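Local coordinates for protein guanine deaminase (Escherichia coli, PDB 6OHC) that catalyses the zinc-dependent hydrolytic deamination of guanine to xanthine and ammonia, a step of purine degradation, at residues Asn335-Leu340 and Val415-Gly420. Residues are numbered along the deposited sequence; the frame is centred on the assembly and turned at random.
Sequences NMLQTL and VMMTLG
L337 lies against M417 and G420 where the first turn of helix 336-348 meets the C-terminal end of helix 409-418, a helix-to-helix contact in the amidohydrolase TIM-barrel fold, away from the zinc site. No hydrogen bond crosses it; aliphatic carbons pack on one another and on the backbone carbonyl oxygens of M416, M417 and G420. With CG anti to its carbonyl carbon (chi1 -49°), L337 aims its branch at that helix end, and there the two methyls part. L337 CD1 sits 3.6 Å from M416 O and beside the backbone of G420, where a side chain's first carbon would be crowded by that methyl. L337 CD2 presses on M417 CE at 3.3 Å, closer than usual van der Waals contact; the methionine chain, bent at chi2 and chi3, carries CE back toward the leucine, the two side chains crossing at about a right angle. L340, one turn on, lies alongside M417 and points the same way, its CD1 3.8 Å from M417 CE, while T418 CG2 packs on L340 CB. F78 of strand 73-84 touches both L337 and M417, and F360 of helix 356-363 also touches M417, joining the pair to the barrel and to a third helix. Cutting L337 back to an alanine would remove both methyls and is likely to open a gap between M417 and G420, with the methionine's terminal methyl free to shift. The helix start is fixed by N335 as N-cap: its OD1 takes Q338 N on an in-plane lone pair at 3.1 Å and L337 N weakly, while N133 holds ND2. Across the interface, L337 CA also makes a bent CA-H...O contact with M417 O at 3.3 Å (angle at H 133°).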
ATOM      1  N   ASN B 335       9.357  -1.482   4.172  1.00 34.70           N
ATOM      2  CA  ASN B 335       8.541  -2.012   5.282  1.00 35.70           C
ATOM      3  C   ASN B 335       8.014  -3.407   4.945  1.00 36.52           C
ATOM      4  O   ASN B 335       7.280  -3.602   3.908  1.00 37.06           O
ATOM      5  CB  ASN B 335       7.392  -1.076   5.620  1.00 36.22           C
ATOM      6  CG  ASN B 335       6.819  -1.404   6.977  1.00 36.78           C
ATOM      7  OD1 ASN B 335       5.883  -2.194   7.056  1.00 38.00           O
ATOM      8  ND2 ASN B 335       7.447  -0.897   8.028  1.00 36.99           N
ATOM      9  N   MET B 336       8.336  -4.372   5.795  1.00 37.58           N
ATOM     10  CA  MET B 336       7.921  -5.792   5.632  1.00 38.98           C
ATOM     11  C   MET B 336       6.395  -5.928   5.899  1.00 38.88           C
ATOM     12  O   MET B 336       5.750  -6.811   5.318  1.00 37.89           O
ATOM     13  CB  MET B 336       8.723  -6.646   6.624  1.00 40.46           C
ATOM     14  CG  MET B 336       8.396  -8.124   6.544  1.00 41.75           C
ATOM     15  SD  MET B 336       8.554  -8.789   4.863  1.00 44.40           S
ATOM     16  CE  MET B 336      10.323  -8.612   4.570  1.00 45.16           C
ATOM     17  N   LEU B 337       5.807  -5.065   6.716  1.00 38.34           N
ATOM     18  CA  LEU B 337       4.355  -5.191   7.003  1.00 39.18           C
ATOM     19  C   LEU B 337       3.587  -4.780   5.736  1.00 38.75           C
ATOM     20  O   LEU B 337       2.715  -5.533   5.319  1.00 37.51           O
ATOM     21  CB  LEU B 337       3.954  -4.336   8.205  1.00 39.42           C
ATOM     22  CG  LEU B 337       4.843  -4.515   9.433  1.00 39.73           C
ATOM     23  CD1 LEU B 337       4.587  -3.442  10.456  1.00 39.62           C
ATOM     24  CD2 LEU B 337       4.689  -5.919  10.024  1.00 40.33           C
ATOM     25  N   GLN B 338       3.970  -3.665   5.103  1.00 38.88           N
ATOM     26  CA  GLN B 338       3.372  -3.220   3.796  1.00 38.04           C
ATOM     27  C   GLN B 338       3.616  -4.291   2.714  1.00 36.99           C
ATOM     28  O   GLN B 338       2.743  -4.530   1.899  1.00 37.03           O
ATOM     29  CB  GLN B 338       3.911  -1.863   3.428  1.00 37.78           C
ATOM     30  CG  GLN B 338       3.452  -0.824   4.429  1.00 38.88           C
ATOM     31  CD  GLN B 338       3.960   0.562   4.098  1.00 39.62           C
ATOM     32  OE1 GLN B 338       5.139   0.727   3.801  1.00 39.04           O
ATOM     33  NE2 GLN B 338       3.068   1.548   4.152  1.00 39.90           N
ATOM     34  N   THR B 339       4.767  -4.952   2.751  1.00 36.43           N
ATOM     35  CA  THR B 339       5.137  -6.001   1.780  1.00 35.83           C
ATOM     36  C   THR B 339       4.156  -7.153   1.921  1.00 35.85           C
ATOM     37  O   THR B 339       3.731  -7.692   0.896  1.00 35.41           O
ATOM     38  CB  THR B 339       6.573  -6.489   1.997  1.00 35.10           C
ATOM     39  OG1 THR B 339       7.376  -5.329   1.876  1.00 34.85           O
ATOM     40  CG2 THR B 339       6.980  -7.548   1.011  1.00 35.05           C
ATOM     41  N   LEU B 340       3.882  -7.551   3.167  1.00 36.26           N
ATOM     42  CA  LEU B 340       2.929  -8.645   3.471  1.00 36.55           C
ATOM     43  C   LEU B 340       1.547  -8.198   3.033  1.00 37.16           C
ATOM     44  O   LEU B 340       0.838  -9.044   2.506  1.00 36.99           O
ATOM     45  CB  LEU B 340       2.978  -8.981   4.956  1.00 36.70           C
ATOM     46  CG  LEU B 340       4.303  -9.613   5.383  1.00 36.80           C
ATOM     47  CD1 LEU B 340       4.419  -9.638   6.913  1.00 36.96           C
ATOM     48  CD2 LEU B 340       4.478 -11.010   4.782  1.00 36.57           C
ATOM     49  N   VAL B 415      -3.788  -7.371  11.897  1.00 45.52           N
ATOM     50  CA  VAL B 415      -3.710  -5.877  11.897  1.00 45.14           C
ATOM     51  C   VAL B 415      -2.219  -5.449  12.042  1.00 45.33           C
ATOM     52  O   VAL B 415      -1.808  -4.552  11.410  1.00 42.89           O
ATOM     53  CB  VAL B 415      -4.592  -5.273  13.001  1.00 44.08           C
ATOM     54  CG1 VAL B 415      -4.345  -3.785  13.234  1.00 42.89           C
ATOM     55  CG2 VAL B 415      -6.053  -5.545  12.740  1.00 44.88           C
ATOM     56  N   MET B 416      -1.448  -6.110  12.889  1.00 48.34           N
ATOM     57  CA  MET B 416      -0.097  -5.629  13.257  1.00 51.46           C
ATOM     58  C   MET B 416       0.822  -5.927  12.067  1.00 53.68           C
ATOM     59  O   MET B 416       1.620  -5.049  11.679  1.00 53.89           O
ATOM     60  CB  MET B 416       0.460  -6.292  14.515  1.00 52.05           C
ATOM     61  CG  MET B 416       1.812  -5.734  14.864  1.00 56.35           C
ATOM     62  SD  MET B 416       2.622  -6.507  16.297  1.00 59.87           S
ATOM     63  CE  MET B 416       2.708  -8.208  15.718  1.00 58.82           C
ATOM     64  N   MET B 417       0.705  -7.145  11.522  1.00 53.42           N
ATOM     65  CA  MET B 417       1.622  -7.692  10.505  1.00 51.47           C
ATOM     66  C   MET B 417       1.225  -7.217   9.098  1.00 53.29           C
ATOM     67  O   MET B 417       2.189  -7.267   8.254  1.00 53.77           O
ATOM     68  CB  MET B 417       1.708  -9.214  10.556  1.00 50.68           C
ATOM     69  CG  MET B 417       2.489  -9.702  11.781  1.00 51.64           C
ATOM     70  SD  MET B 417       4.121  -8.904  12.205  1.00 49.88           S
ATOM     71  CE  MET B 417       5.035  -9.115  10.672  1.00 50.10           C
ATOM     72  N   THR B 418      -0.027  -6.798   8.792  1.00 49.82           N
ATOM     73  CA  THR B 418      -0.361  -6.481   7.386  1.00 49.04           C
ATOM     74  C   THR B 418      -0.945  -5.081   7.198  1.00 49.59           C
ATOM     75  O   THR B 418      -0.898  -4.657   6.056  1.00 51.71           O
ATOM     76  CB  THR B 418      -1.236  -7.578   6.770  1.00 49.20           C
ATOM     77  OG1 THR B 418      -2.561  -7.479   7.283  1.00 48.27           O
ATOM     78  CG2 THR B 418      -0.629  -8.962   6.914  1.00 48.30           C
ATOM     79  N   LEU B 419      -1.395  -4.342   8.227  1.00 49.33           N
ATOM     80  CA  LEU B 419      -1.899  -2.932   8.028  1.00 48.18           C
ATOM     81  C   LEU B 419      -1.085  -1.870   8.811  1.00 46.70           C
ATOM     82  O   LEU B 419      -1.469  -0.734   8.819  1.00 45.15           O
ATOM     83  CB  LEU B 419      -3.354  -2.924   8.461  1.00 50.23           C
ATOM     84  CG  LEU B 419      -4.185  -4.089   7.918  1.00 49.85           C
ATOM     85  CD1 LEU B 419      -5.540  -4.095   8.563  1.00 48.67           C
ATOM     86  CD2 LEU B 419      -4.313  -4.004   6.403  1.00 51.00           C
ATOM     87  N   GLY B 420       0.068  -2.242   9.378  1.00 44.69           N
ATOM     88  CA  GLY B 420       1.025  -1.299   9.979  1.00 43.94           C
ATOM     89  C   GLY B 420       1.979  -0.730   8.931  1.00 42.19           C
ATOM     90  O   GLY B 420       1.986  -1.173   7.736  1.00 40.97           O
TER